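Local coordinates for protein sesquisabinene B synthase 2 (Santalum album, PDB 6A2A) that probably cyclises farnesyl diphosphate to sesquisabinene B, a sesquiterpene, with the help of magnesium or manganese ions that bind the diphosphate, at residues 286-291 with 530-535; 314-319 with 389-394; 407-412 with 475-480; 414-419 with 455-460. One frame throughout, in Å; residues are numbered along the deposited sequence.

In the fold
All four contacts lie in the all-helical class I terpene synthase domain. Along the chain, interaction 1 joins helix 281-292 to helix 521-535 and thereby encloses the other three. Interaction 2 (helices 299-321 and 377-400) closes before interactions 3 and 4 open; these two share helix 406-416 and pack it against residues 475-480 and helix 447-462. Interactions 3 and 4 have centres about 11 Å apart, interactions 1 and 4 about 13 Å, and both pairs touch. The centres of interactions 2 and 4 are about 13 Å apart, and they meet through E394 and S416. Interactions 2 and 4 hold the metal-binding residues D316, E394 and N460, so this packing probably lies round the entrance of the active site.

Interaction 1: residues 286-291 with 530-535; sequences YMYAIG and RGSHFF
Y288 and F535 carry most of this buried contact, in which the axes of segments 286-291 and 530-535 approach to 9.1 Å, at 129° between their N-to-C directions. Among the aromatic and apolar contacts, the two rings lie within 27° of parallel but are slid apart, centroids 5.8 Å from each other, so they barely overlap. F535 pushes the far end of its ring against the opposite backbone, its CE2 3.8 Å from Y288 CA and its CZ 3.7 Å from M287 O. The bent end of M287 crosses it at about a right angle. A CH-pi contact adds to this: the CA of G531 sits over one face of the Y288 ring, 4.3 Å from its centroid, so that the backbone itself packs on the ring.

The polar contact is at the tip of Y288. With CG anti to the backbone N (chi1 -166°), the ring reaches across to place OH beside S532 OG, which lies at the ring's edge. Their 2.4 Å separation is too short to be trusted as it stands; each hydroxyl also has V528 O as a partner. The contact joins two helices of the class I terpene synthase alpha-helical fold, and S532 itself lies about 6 Å from the metal-binding N460, side chain to side chain.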
loop_
_atom_site.group_PDB
_atom_site.type_symbol
_atom_site.label_atom_id
_atom_site.label_comp_id
_atom_site.label_asym_id
_atom_site.label_seq_id
_atom_site.Cartn_x
_atom_site.Cartn_y
_atom_site.Cartn_z
ATOM N N TYR A 286 0.548 8.394 -14.036
ATOM C CA TYR A 286 1.922 8.297 -13.608
ATOM C C TYR A 286 2.855 8.921 -14.648
ATOM O O TYR A 286 3.714 9.669 -14.310
ATOM C CB TYR A 286 2.336 6.869 -13.228
ATOM C CG TYR A 286 3.750 6.802 -12.692
ATOM C CD1 TYR A 286 4.077 7.326 -11.478
ATOM C CD2 TYR A 286 4.756 6.274 -13.440
ATOM C CE1 TYR A 286 5.373 7.304 -11.010
ATOM C CE2 TYR A 286 6.036 6.250 -12.990
ATOM C CZ TYR A 286 6.355 6.769 -11.773
ATOM O OH TYR A 286 7.651 6.722 -11.368
ATOM N N MET A 287 2.624 8.640 -15.915
ATOM C CA MET A 287 3.495 9.222 -16.946
ATOM C C MET A 287 3.422 10.754 -16.914
ATOM O O MET A 287 4.468 11.396 -17.146
ATOM C CB MET A 287 3.160 8.670 -18.328
ATOM C CG MET A 287 3.532 7.223 -18.467
ATOM S SD MET A 287 3.152 6.572 -20.110
ATOM C CE MET A 287 3.986 7.752 -21.162
ATOM N N TYR A 288 2.257 11.329 -16.673
ATOM C CA TYR A 288 2.116 12.752 -16.574
ATOM C C TYR A 288 2.809 13.228 -15.306
ATOM O O TYR A 288 3.478 14.254 -15.321
ATOM C CB TYR A 288 0.632 13.144 -16.543
ATOM C CG TYR A 288 0.381 14.616 -16.783
ATOM C CD1 TYR A 288 0.734 15.580 -15.845
ATOM C CD2 TYR A 288 -0.289 15.045 -17.909
ATOM C CE1 TYR A 288 0.479 16.930 -16.062
ATOM C CE2 TYR A 288 -0.588 16.383 -18.119
ATOM C CZ TYR A 288 -0.156 17.337 -17.215
ATOM O OH TYR A 288 -0.480 18.651 -17.459
ATOM N N ALA A 289 2.707 12.476 -14.197
ATOM C CA ALA A 289 3.305 12.917 -12.955
ATOM C C ALA A 289 4.826 13.066 -13.156
ATOM O O ALA A 289 5.430 14.009 -12.626
ATOM C CB ALA A 289 3.007 11.959 -11.825
ATOM N N ILE A 290 5.440 12.156 -13.897
ATOM C CA ILE A 290 6.881 12.262 -14.176
ATOM C C ILE A 290 7.211 13.590 -14.883
ATOM O O ILE A 290 8.313 14.139 -14.676
ATOM C CB ILE A 290 7.358 11.055 -14.976
ATOM C CG1 ILE A 290 7.401 9.804 -14.089
ATOM C CG2 ILE A 290 8.716 11.322 -15.632
ATOM C CD1 ILE A 290 7.631 8.524 -14.894
ATOM N N GLY A 291 6.328 14.113 -15.703
ATOM C CA GLY A 291 6.485 15.445 -16.262
ATOM C C GLY A 291 6.360 16.540 -15.207
ATOM O O GLY A 291 7.080 17.542 -15.249
ATOM N N ARG A 530 3.936 22.202 -18.845
ATOM C CA ARG A 530 4.826 21.472 -19.797
ATOM C C ARG A 530 4.275 20.064 -20.039
ATOM O O ARG A 530 4.239 19.605 -21.201
ATOM C CB ARG A 530 6.234 21.452 -19.217
ATOM C CG ARG A 530 6.927 22.800 -19.259
ATOM C CD ARG A 530 8.110 22.852 -18.308
ATOM N NE ARG A 530 8.839 24.085 -18.580
ATOM C CZ ARG A 530 9.795 24.586 -17.798
ATOM N NH1 ARG A 530 10.100 24.014 -16.630
ATOM N NH2 ARG A 530 10.443 25.688 -18.190
ATOM N N GLY A 531 3.843 19.400 -18.964
ATOM C CA GLY A 531 3.175 18.095 -19.114
ATOM C C GLY A 531 2.002 18.176 -20.070
ATOM O O GLY A 531 1.825 17.276 -20.890
ATOM N N SER A 532 1.159 19.215 -19.965
ATOM C CA SER A 532 0.009 19.344 -20.833
ATOM C C SER A 532 0.428 19.530 -22.296
ATOM O O SER A 532 -0.145 18.921 -23.196
ATOM C CB SER A 532 -0.912 20.470 -20.364
ATOM O OG SER A 532 -1.401 20.126 -19.079
ATOM N N HIS A 533 1.403 20.364 -22.512
ATOM C CA HIS A 533 1.866 20.577 -23.887
ATOM C C HIS A 533 2.366 19.256 -24.465
ATOM O O HIS A 533 2.047 18.952 -25.644
ATOM C CB HIS A 533 3.063 21.556 -24.005
ATOM C CG HIS A 533 2.737 23.005 -23.857
ATOM N ND1 HIS A 533 1.960 23.674 -24.742
ATOM C CD2 HIS A 533 3.083 23.883 -22.897
ATOM C CE1 HIS A 533 1.899 24.929 -24.383
ATOM N NE2 HIS A 533 2.538 25.075 -23.245
ATOM N N PHE A 534 3.110 18.511 -23.654
ATOM C CA PHE A 534 3.778 17.325 -24.164
ATOM C C PHE A 534 2.761 16.224 -24.452
ATOM O O PHE A 534 2.874 15.516 -25.497
ATOM C CB PHE A 534 4.819 16.838 -23.176
ATOM C CG PHE A 534 5.626 15.692 -23.709
ATOM C CD1 PHE A 534 6.419 15.866 -24.828
ATOM C CD2 PHE A 534 5.645 14.505 -23.021
ATOM C CE1 PHE A 534 7.228 14.829 -25.270
ATOM C CE2 PHE A 534 6.445 13.464 -23.471
ATOM C CZ PHE A 534 7.227 13.646 -24.586
ATOM N N PHE A 535 1.776 16.073 -23.573
ATOM C CA PHE A 535 0.849 14.944 -23.665
ATOM C C PHE A 535 -0.394 15.258 -24.512
ATOM O O PHE A 535 -1.189 14.333 -24.815
ATOM C CB PHE A 535 0.488 14.411 -22.259
ATOM C CG PHE A 535 1.573 13.567 -21.667
ATOM C CD1 PHE A 535 1.904 12.340 -22.244
ATOM C CD2 PHE A 535 2.358 14.048 -20.638
ATOM C CE1 PHE A 535 2.979 11.606 -21.761
ATOM C CE2 PHE A 535 3.417 13.310 -20.141
ATOM C CZ PHE A 535 3.704 12.078 -20.684
#

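Interaction 2: residues 314-319 with 389-394; sequences TIDDVY and KSYTKE
Y391 turns the edge of its ring toward the face of Y319 in a T-shaped pair, the planes 60° apart and the centroids 5.3 Å from each other. The touching atom is CD2 of Y391, which stands 3.7 Å from Y319 CG, over the part of the face nearest the backbone. Behind it, Y391 CB packs against Y319 CD2, so both the stem and the edge of one tyrosine are pressed to the other. With chi2 at 0°, CD1 of Y391 eclipses CA and the ring lies in the plane of the CA-CB bond, so CD2 points away from CA, into the Y319 face.

Beyond the pair, Y391 runs along the backbone at D316 and crosses that side chain at about a right angle. Its OH comes within 3.7 Å of D316 CB, while the carboxylate is held with CG anti to the backbone N; the polar tip of Y391 makes a weak hydrogen bond to Q387 instead. D316 opens the sequence DDVYD, the aspartate-rich DDxxD motif, and binds magnesium in this enzyme, as does E394 one turn on from Y391, though no metal is bound to this chain. Their OD1 and OE1 atoms are 6.2 Å apart, and the tyrosine pair fills the space between the two helices that carry them.

Segments 314-319 and 389-394 run in roughly the same direction, 32° apart, with axes 11.0 Å from each other at closest approach. Helix 325-337 covers the Y319 side, where F331 meets its ring edge-to-face and its hydroxyl is hydrogen-bonded to T332 OG1; helix 406-416 lies against S390 and E394.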
loop_
_atom_site.group_PDB
_atom_site.type_symbol
_atom_site.label_atom_id
_atom_site.label_comp_id
_atom_site.label_asym_id
_atom_site.label_seq_id
_atom_site.Cartn_x
_atom_site.Cartn_y
_atom_site.Cartn_z
ATOM N N THR A 314 -10.577 8.606 -13.610
ATOM C CA THR A 314 -11.625 7.676 -13.388
ATOM C C THR A 314 -12.969 8.354 -13.124
ATOM O O THR A 314 -14.010 7.944 -13.739
ATOM C CB THR A 314 -11.297 6.794 -12.190
ATOM O OG1 THR A 314 -10.096 6.105 -12.535
ATOM C CG2 THR A 314 -12.388 5.800 -11.903
ATOM N N ILE A 315 -12.953 9.353 -12.270
ATOM C CA ILE A 315 -14.151 10.039 -11.900
ATOM C C ILE A 315 -14.691 10.952 -13.010
ATOM O O ILE A 315 -15.838 11.139 -13.136
ATOM C CB ILE A 315 -14.029 10.658 -10.523
ATOM C CG1 ILE A 315 -13.813 9.528 -9.504
ATOM C CG2 ILE A 315 -15.230 11.484 -10.191
ATOM C CD1 ILE A 315 -13.457 10.002 -8.129
ATOM N N ASP A 316 -13.800 11.466 -13.822
ATOM C CA ASP A 316 -14.188 12.198 -15.000
ATOM C C ASP A 316 -15.037 11.234 -15.855
ATOM O O ASP A 316 -16.092 11.571 -16.236
ATOM C CB ASP A 316 -12.955 12.602 -15.746
ATOM C CG ASP A 316 -13.230 13.431 -16.951
ATOM O OD1 ASP A 316 -14.099 14.246 -16.964
ATOM O OD2 ASP A 316 -12.498 13.293 -17.885
ATOM N N ASP A 317 -14.551 10.030 -16.106
ATOM C CA ASP A 317 -15.301 9.034 -16.860
ATOM C C ASP A 317 -16.641 8.682 -16.184
ATOM O O ASP A 317 -17.623 8.515 -16.823
ATOM C CB ASP A 317 -14.491 7.782 -17.119
ATOM C CG ASP A 317 -13.389 7.993 -18.115
ATOM O OD1 ASP A 317 -13.335 8.970 -18.786
ATOM O OD2 ASP A 317 -12.561 7.162 -18.250
ATOM N N VAL A 318 -16.658 8.601 -14.865
ATOM C CA VAL A 318 -17.896 8.325 -14.147
ATOM C C VAL A 318 -18.942 9.396 -14.460
ATOM O O VAL A 318 -20.064 9.104 -14.690
ATOM C CB VAL A 318 -17.686 8.270 -12.630
ATOM C CG1 VAL A 318 -19.000 8.288 -11.900
ATOM C CG2 VAL A 318 -16.870 7.051 -12.250
ATOM N N TYR A 319 -18.519 10.643 -14.429
ATOM C CA TYR A 319 -19.383 11.756 -14.701
ATOM C C TYR A 319 -19.720 11.902 -16.175
ATOM O O TYR A 319 -20.815 12.200 -16.522
ATOM C CB TYR A 319 -18.809 13.048 -14.151
ATOM C CG TYR A 319 -19.106 13.253 -12.678
ATOM C CD1 TYR A 319 -18.510 12.473 -11.717
ATOM C CD2 TYR A 319 -19.960 14.236 -12.251
ATOM C CE1 TYR A 319 -18.788 12.665 -10.381
ATOM C CE2 TYR A 319 -20.236 14.437 -10.925
ATOM C CZ TYR A 319 -19.645 13.657 -9.983
ATOM O OH TYR A 319 -19.933 13.827 -8.679
ATOM N N LYS A 389 -18.188 19.904 -8.233
ATOM C CA LYS A 389 -19.104 20.995 -8.515
ATOM C C LYS A 389 -18.844 21.541 -9.920
ATOM O O LYS A 389 -19.782 21.855 -10.620
ATOM C CB LYS A 389 -18.949 22.102 -7.489
ATOM C CG LYS A 389 -19.549 21.750 -6.131
ATOM C CD LYS A 389 -19.334 22.855 -5.136
ATOM C CE LYS A 389 -20.094 22.732 -3.828
ATOM N NZ LYS A 389 -19.580 23.742 -2.868
ATOM N N SER A 390 -17.585 21.551 -10.361
ATOM C CA SER A 390 -17.299 22.051 -11.683
ATOM C C SER A 390 -17.779 21.050 -12.753
ATOM O O SER A 390 -18.214 21.437 -13.851
ATOM C CB SER A 390 -15.841 22.445 -11.797
ATOM O OG SER A 390 -15.039 21.272 -12.062
ATOM N N TYR A 391 -17.711 19.745 -12.473
ATOM C CA TYR A 391 -18.226 18.735 -13.397
ATOM C C TYR A 391 -19.744 18.894 -13.525
ATOM O O TYR A 391 -20.304 18.773 -14.604
ATOM C CB TYR A 391 -17.974 17.335 -12.864
ATOM C CG TYR A 391 -16.565 16.820 -12.989
ATOM C CD1 TYR A 391 -15.536 17.554 -13.563
ATOM C CD2 TYR A 391 -16.241 15.601 -12.447
ATOM C CE1 TYR A 391 -14.260 17.036 -13.684
ATOM C CE2 TYR A 391 -14.966 15.075 -12.554
ATOM C CZ TYR A 391 -13.959 15.798 -13.149
ATOM O OH TYR A 391 -12.700 15.278 -13.215
ATOM N N THR A 392 -20.345 19.135 -12.386
ATOM C CA THR A 392 -21.805 19.297 -12.367
ATOM C C THR A 392 -22.266 20.505 -13.217
ATOM O O THR A 392 -23.230 20.395 -13.989
ATOM C CB THR A 392 -22.310 19.342 -10.928
ATOM O OG1 THR A 392 -21.893 18.112 -10.307
ATOM C CG2 THR A 392 -23.824 19.467 -10.912
ATOM N N LYS A 393 -21.565 21.624 -13.106
ATOM C CA LYS A 393 -21.859 22.818 -13.912
ATOM C C LYS A 393 -21.752 22.509 -15.399
ATOM O O LYS A 393 -22.634 22.894 -16.174
ATOM C CB LYS A 393 -20.968 23.958 -13.425
ATOM C CG LYS A 393 -21.194 25.299 -14.109
ATOM C CD LYS A 393 -20.461 26.434 -13.413
ATOM C CE LYS A 393 -21.383 27.462 -12.813
ATOM N NZ LYS A 393 -20.667 28.324 -11.840
ATOM N N GLU A 394 -20.664 21.872 -15.840
ATOM C CA GLU A 394 -20.504 21.511 -17.204
ATOM C C GLU A 394 -21.683 20.624 -17.647
ATOM O O GLU A 394 -22.199 20.828 -18.760
ATOM C CB GLU A 394 -19.178 20.769 -17.451
ATOM C CG GLU A 394 -18.009 21.731 -17.473
ATOM C CD GLU A 394 -16.627 21.131 -17.685
ATOM O OE1 GLU A 394 -16.503 19.888 -17.632
ATOM O OE2 GLU A 394 -15.667 21.915 -17.852
#

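Interaction 3: residues 407-412 with 475-480; sequences EEYLDN and LKSIQC
Y409 pushes its ring from helix 406-416 into the turn where residues 475-480 enter the next helix, and nearly all the tight packing is round that ring. CG stands anti to the backbone N (chi1 167°), sending the ring straight across. On one side CE1 comes to 3.1 Å from L475 O, close for a carbon and a carbonyl oxygen; on the other, CE2 lies 3.5 Å from both S477 N and S477 OG. The base of the ring is filled by sulfur: C480 SG is 3.6 Å from Y409 CB and 4.2 Å from the ring centroid, approaching obliquely, 33° off the normal. L410 closes the flank with a methyl, its CD2 3.7 Å from S477 OG.

The far end of the ring is looser and wetter. Here K476, at the N-cap position, aims its CB away from helix 406-416, and its chain bends at chi2 and chi4, which leaves CD beside Y409 OH and NZ on a water. The two side chains do not bond directly. The water fills the gap, donating to Y409 OH at 2.9 Å and accepting from K476 NZ.

The tyrosine hydroxyl also bonds to D461 OD2, and S477 OG has the same carboxylate oxygen as partner. One aspartate from helix 447-462 therefore ties together a tyrosine of one segment and a serine of the other. D461, salt-bridged through OD1 to R457, takes both hydroxyls on OD2, and the hydroxyl end of the tyrosine is satisfied by D461 and water.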
loop_
_atom_site.group_PDB
_atom_site.type_symbol
_atom_site.label_atom_id
_atom_site.label_comp_id
_atom_site.label_asym_id
_atom_site.label_seq_id
_atom_site.Cartn_x
_atom_site.Cartn_y
_atom_site.Cartn_z
ATOM N N GLU A 407 -15.085 33.164 -21.588
ATOM C CA GLU A 407 -14.701 33.538 -20.213
ATOM C C GLU A 407 -15.574 32.765 -19.196
ATOM O O GLU A 407 -15.013 32.282 -18.213
ATOM C CB GLU A 407 -14.682 35.061 -19.995
ATOM C CG GLU A 407 -13.284 35.594 -19.582
ATOM C CD GLU A 407 -12.330 36.068 -20.689
ATOM O OE1 GLU A 407 -12.777 36.105 -21.884
ATOM O OE2 GLU A 407 -11.129 36.430 -20.367
ATOM N N GLU A 408 -16.870 32.538 -19.416
ATOM C CA GLU A 408 -17.646 31.785 -18.443
ATOM C C GLU A 408 -17.196 30.308 -18.441
ATOM O O GLU A 408 -17.165 29.652 -17.362
ATOM C CB GLU A 408 -19.168 31.963 -18.564
ATOM C CG GLU A 408 -19.861 31.239 -19.687
ATOM C CD GLU A 408 -21.358 31.547 -19.822
ATOM O OE1 GLU A 408 -21.737 32.395 -20.695
ATOM O OE2 GLU A 408 -22.137 30.972 -19.028
ATOM N N TYR A 409 -16.915 29.790 -19.611
ATOM C CA TYR A 409 -16.413 28.399 -19.725
ATOM C C TYR A 409 -15.074 28.233 -18.981
ATOM O O TYR A 409 -14.939 27.344 -18.141
ATOM C CB TYR A 409 -16.295 28.031 -21.200
ATOM C CG TYR A 409 -15.498 26.775 -21.411
ATOM C CD1 TYR A 409 -16.071 25.553 -21.184
ATOM C CD2 TYR A 409 -14.172 26.833 -21.820
ATOM C CE1 TYR A 409 -15.349 24.381 -21.349
ATOM C CE2 TYR A 409 -13.462 25.679 -22.055
ATOM C CZ TYR A 409 -14.026 24.462 -21.739
ATOM O OH TYR A 409 -13.340 23.305 -21.947
ATOM N N LEU A 410 -14.096 29.102 -19.209
ATOM C CA LEU A 410 -12.756 28.880 -18.632
ATOM C C LEU A 410 -12.767 29.059 -17.125
ATOM O O LEU A 410 -12.015 28.386 -16.419
ATOM C CB LEU A 410 -11.707 29.814 -19.251
ATOM C CG LEU A 410 -11.311 29.518 -20.683
ATOM C CD1 LEU A 410 -10.346 30.573 -21.180
ATOM C CD2 LEU A 410 -10.682 28.118 -20.830
ATOM N N ASP A 411 -13.621 29.951 -16.593
ATOM C CA ASP A 411 -13.621 30.103 -15.130
ATOM C C ASP A 411 -14.006 28.800 -14.436
ATOM O O ASP A 411 -13.517 28.541 -13.354
ATOM C CB ASP A 411 -14.521 31.248 -14.724
ATOM C CG ASP A 411 -13.744 32.620 -14.707
ATOM O OD1 ASP A 411 -12.496 32.680 -14.380
ATOM O OD2 ASP A 411 -14.406 33.632 -15.067
ATOM N N ASN A 412 -14.873 28.005 -15.041
ATOM C CA ASN A 412 -15.221 26.696 -14.517
ATOM C C ASN A 412 -14.237 25.617 -14.999
ATOM O O ASN A 412 -13.909 24.714 -14.218
ATOM C CB ASN A 412 -16.637 26.325 -14.903
ATOM C CG ASN A 412 -17.113 25.055 -14.264
ATOM O OD1 ASN A 412 -17.326 25.046 -13.050
ATOM N ND2 ASN A 412 -17.324 24.038 -15.067
ATOM N N LEU A 475 -18.711 22.862 -25.297
ATOM C CA LEU A 475 -18.067 23.058 -24.039
ATOM C C LEU A 475 -16.584 22.769 -24.173
ATOM O O LEU A 475 -16.051 22.062 -23.327
ATOM C CB LEU A 475 -18.701 22.139 -22.981
ATOM C CG LEU A 475 -20.194 22.342 -22.725
ATOM C CD1 LEU A 475 -20.576 21.816 -21.337
ATOM C CD2 LEU A 475 -20.588 23.794 -22.853
ATOM N N LYS A 476 -15.951 23.334 -25.203
ATOM C CA LYS A 476 -14.533 23.362 -25.293
ATOM C C LYS A 476 -14.105 24.762 -25.762
ATOM O O LYS A 476 -14.888 25.452 -26.367
ATOM C CB LYS A 476 -14.075 22.277 -26.280
ATOM C CG LYS A 476 -14.327 20.839 -25.858
ATOM C CD LYS A 476 -13.330 20.332 -24.850
ATOM C CE LYS A 476 -13.657 18.953 -24.302
ATOM N NZ LYS A 476 -14.120 19.020 -22.894
ATOM N N SER A 477 -12.889 25.160 -25.426
ATOM C CA SER A 477 -12.376 26.485 -25.708
ATOM C C SER A 477 -12.622 27.070 -27.104
ATOM O O SER A 477 -13.165 28.110 -27.237
ATOM C CB SER A 477 -10.879 26.568 -25.379
ATOM O OG SER A 477 -10.595 26.255 -24.062
ATOM N N ILE A 478 -12.168 26.378 -28.119
ATOM C CA ILE A 478 -12.316 26.872 -29.470
ATOM C C ILE A 478 -13.778 27.119 -29.825
ATOM O O ILE A 478 -14.107 28.170 -30.217
ATOM C CB ILE A 478 -11.658 25.951 -30.496
ATOM C CG1 ILE A 478 -10.171 25.832 -30.237
ATOM C CG2 ILE A 478 -11.850 26.485 -31.891
ATOM C CD1 ILE A 478 -9.514 24.692 -30.944
ATOM N N GLN A 479 -14.631 26.134 -29.613
ATOM C CA GLN A 479 -16.034 26.248 -29.930
ATOM C C GLN A 479 -16.700 27.359 -29.169
ATOM O O GLN A 479 -17.474 28.081 -29.719
ATOM C CB GLN A 479 -16.786 24.932 -29.760
ATOM C CG GLN A 479 -18.193 24.933 -30.330
ATOM C CD GLN A 479 -18.258 25.149 -31.825
ATOM O OE1 GLN A 479 -17.607 24.478 -32.579
ATOM N NE2 GLN A 479 -19.035 26.104 -32.234
ATOM N N CYS A 480 -16.365 27.509 -27.904
ATOM C CA CYS A 480 -16.921 28.582 -27.118
ATOM C C CYS A 480 -16.599 29.938 -27.724
ATOM O O CYS A 480 -17.421 30.786 -27.760
ATOM C CB CYS A 480 -16.385 28.568 -25.694
ATOM S SG CYS A 480 -17.113 27.354 -24.659
HETATM O O HOH W 1 -14.314 20.996 -20.545
#

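Interaction 4: residues 414-419 with 455-460; sequences LVSIGF and LCRIIN
I417 lays its CD1 methyl over the centre of the R457 guanidinium, 3.6 Å above the plane. I417 sits where helix 406-416 gives way to helix 419-430, a break that probably corresponds to the helix-G break of class I terpene synthases. G418 makes the break with a positive phi of 100°, a backbone conformation readily open to glycine.

R457 is curled by bends at chi2 and chi3, which bring its flat end back against this break. NH2 makes only a weak hydrogen bond to S416 OG, 2.9 Å long with an N-H...O angle of 121°. The guanidinium is held mainly by other groups: NE bonds to A413 O and NH1 forms a salt bridge with D461. S416 OG in turn bonds to the metal-binding E394, so the arginine reaches that ligand through a second-shell serine.

Past the break, F419 packs on C456. The sulfur lies over the ring face, SG 3.9 Å from the centroid and 14° off the normal, while C456 CB touches F419 CD2. The same I417 CD1 that covers the guanidinium also reaches N460, a residue of the second magnesium site, 3.8 Å from its amide nitrogen ND2.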
loop_
_atom_site.group_PDB
_atom_site.type_symbol
_atom_site.label_atom_id
_atom_site.label_comp_id
_atom_site.label_asym_id
_atom_site.label_seq_id
_atom_site.Cartn_x
_atom_site.Cartn_y
_atom_site.Cartn_z
ATOM N N LEU A 414 -11.055 25.628 -15.795
ATOM C CA LEU A 414 -9.761 25.633 -15.149
ATOM C C LEU A 414 -9.860 24.854 -13.833
ATOM O O LEU A 414 -8.843 24.375 -13.382
ATOM C CB LEU A 414 -9.228 27.050 -14.931
ATOM C CG LEU A 414 -9.950 27.881 -13.870
ATOM C CD1 LEU A 414 -9.409 27.590 -12.507
ATOM C CD2 LEU A 414 -9.867 29.357 -14.175
ATOM N N VAL A 415 -11.075 24.658 -13.312
ATOM C CA VAL A 415 -11.275 23.797 -12.138
ATOM C C VAL A 415 -11.505 22.366 -12.629
ATOM O O VAL A 415 -10.884 21.430 -12.111
ATOM C CB VAL A 415 -12.449 24.253 -11.254
ATOM C CG1 VAL A 415 -12.623 23.311 -10.066
ATOM C CG2 VAL A 415 -12.275 25.670 -10.799
ATOM N N SER A 416 -12.340 22.169 -13.657
ATOM C CA SER A 416 -12.679 20.825 -14.076
ATOM C C SER A 416 -11.492 20.044 -14.655
ATOM O O SER A 416 -11.510 18.819 -14.635
ATOM C CB SER A 416 -13.825 20.838 -15.053
ATOM O OG SER A 416 -13.387 21.396 -16.295
ATOM N N ILE A 417 -10.473 20.728 -15.193
ATOM C CA ILE A 417 -9.278 20.023 -15.678
ATOM C C ILE A 417 -8.560 19.316 -14.524
ATOM O O ILE A 417 -7.783 18.403 -14.812
ATOM C CB ILE A 417 -8.371 21.043 -16.396
ATOM C CG1 ILE A 417 -7.287 20.366 -17.238
ATOM C CG2 ILE A 417 -7.799 22.104 -15.493
ATOM C CD1 ILE A 417 -7.857 19.631 -18.429
ATOM N N GLY A 418 -8.740 19.764 -13.270
ATOM C CA GLY A 418 -8.230 19.007 -12.088
ATOM C C GLY A 418 -6.913 19.567 -11.533
ATOM O O GLY A 418 -6.389 19.073 -10.561
ATOM N N PHE A 419 -6.366 20.632 -12.111
ATOM C CA PHE A 419 -5.076 21.141 -11.676
ATOM C C PHE A 419 -5.164 21.967 -10.404
ATOM O O PHE A 419 -4.260 21.901 -9.624
ATOM C CB PHE A 419 -4.284 21.798 -12.809
ATOM C CG PHE A 419 -3.683 20.721 -13.668
ATOM C CD1 PHE A 419 -2.559 20.020 -13.255
ATOM C CD2 PHE A 419 -4.330 20.302 -14.801
ATOM C CE1 PHE A 419 -2.047 18.970 -14.001
ATOM C CE2 PHE A 419 -3.809 19.272 -15.563
ATOM C CZ PHE A 419 -2.678 18.583 -15.155
ATOM N N LEU A 455 -3.867 27.516 -18.357
ATOM C CA LEU A 455 -3.008 26.935 -19.414
ATOM C C LEU A 455 -3.291 25.443 -19.611
ATOM O O LEU A 455 -3.490 24.980 -20.762
ATOM C CB LEU A 455 -1.539 27.194 -19.061
ATOM C CG LEU A 455 -1.046 28.579 -19.475
ATOM C CD1 LEU A 455 0.245 28.917 -18.763
ATOM C CD2 LEU A 455 -0.881 28.645 -20.992
ATOM N N CYS A 456 -3.349 24.670 -18.524
ATOM C CA CYS A 456 -3.549 23.227 -18.656
ATOM C C CYS A 456 -4.872 22.934 -19.383
ATOM O O CYS A 456 -4.957 22.045 -20.267
ATOM C CB CYS A 456 -3.495 22.560 -17.282
ATOM S SG CYS A 456 -1.844 22.557 -16.548
ATOM N N ARG A 457 -5.920 23.705 -19.028
ATOM C CA ARG A 457 -7.220 23.573 -19.653
ATOM C C ARG A 457 -7.179 23.963 -21.133
ATOM O O ARG A 457 -7.589 23.161 -21.982
ATOM C CB ARG A 457 -8.280 24.394 -18.912
ATOM C CG ARG A 457 -9.593 24.532 -19.655
ATOM C CD ARG A 457 -10.305 23.334 -20.175
ATOM N NE ARG A 457 -10.678 22.369 -19.137
ATOM C CZ ARG A 457 -11.105 21.145 -19.337
ATOM N NH1 ARG A 457 -11.036 20.582 -20.539
ATOM N NH2 ARG A 457 -11.519 20.434 -18.288
ATOM N N ILE A 458 -6.645 25.104 -21.480
ATOM C CA ILE A 458 -6.670 25.519 -22.869
ATOM C C ILE A 458 -5.780 24.612 -23.723
ATOM O O ILE A 458 -6.150 24.252 -24.884
ATOM C CB ILE A 458 -6.274 26.990 -23.004
ATOM C CG1 ILE A 458 -7.404 27.874 -22.478
ATOM C CG2 ILE A 458 -5.917 27.278 -24.444
ATOM C CD1 ILE A 458 -7.045 29.351 -22.481
ATOM N N ILE A 459 -4.657 24.193 -23.177
ATOM C CA ILE A 459 -3.766 23.312 -23.903
ATOM C C ILE A 459 -4.464 21.977 -24.219
ATOM O O ILE A 459 -4.419 21.506 -25.303
ATOM C CB ILE A 459 -2.439 23.102 -23.172
ATOM C CG1 ILE A 459 -1.684 24.413 -23.115
ATOM C CG2 ILE A 459 -1.637 22.038 -23.873
ATOM C CD1 ILE A 459 -0.584 24.503 -22.100
ATOM N N ASN A 460 -5.109 21.401 -23.225
ATOM C CA ASN A 460 -5.862 20.182 -23.410
ATOM C C ASN A 460 -6.907 20.383 -24.511
ATOM O O ASN A 460 -7.009 19.596 -25.381
ATOM C CB ASN A 460 -6.523 19.751 -22.116
ATOM C CG ASN A 460 -7.175 18.389 -22.196
ATOM O OD1 ASN A 460 -8.061 18.174 -22.925
ATOM N ND2 ASN A 460 -6.740 17.503 -21.375
#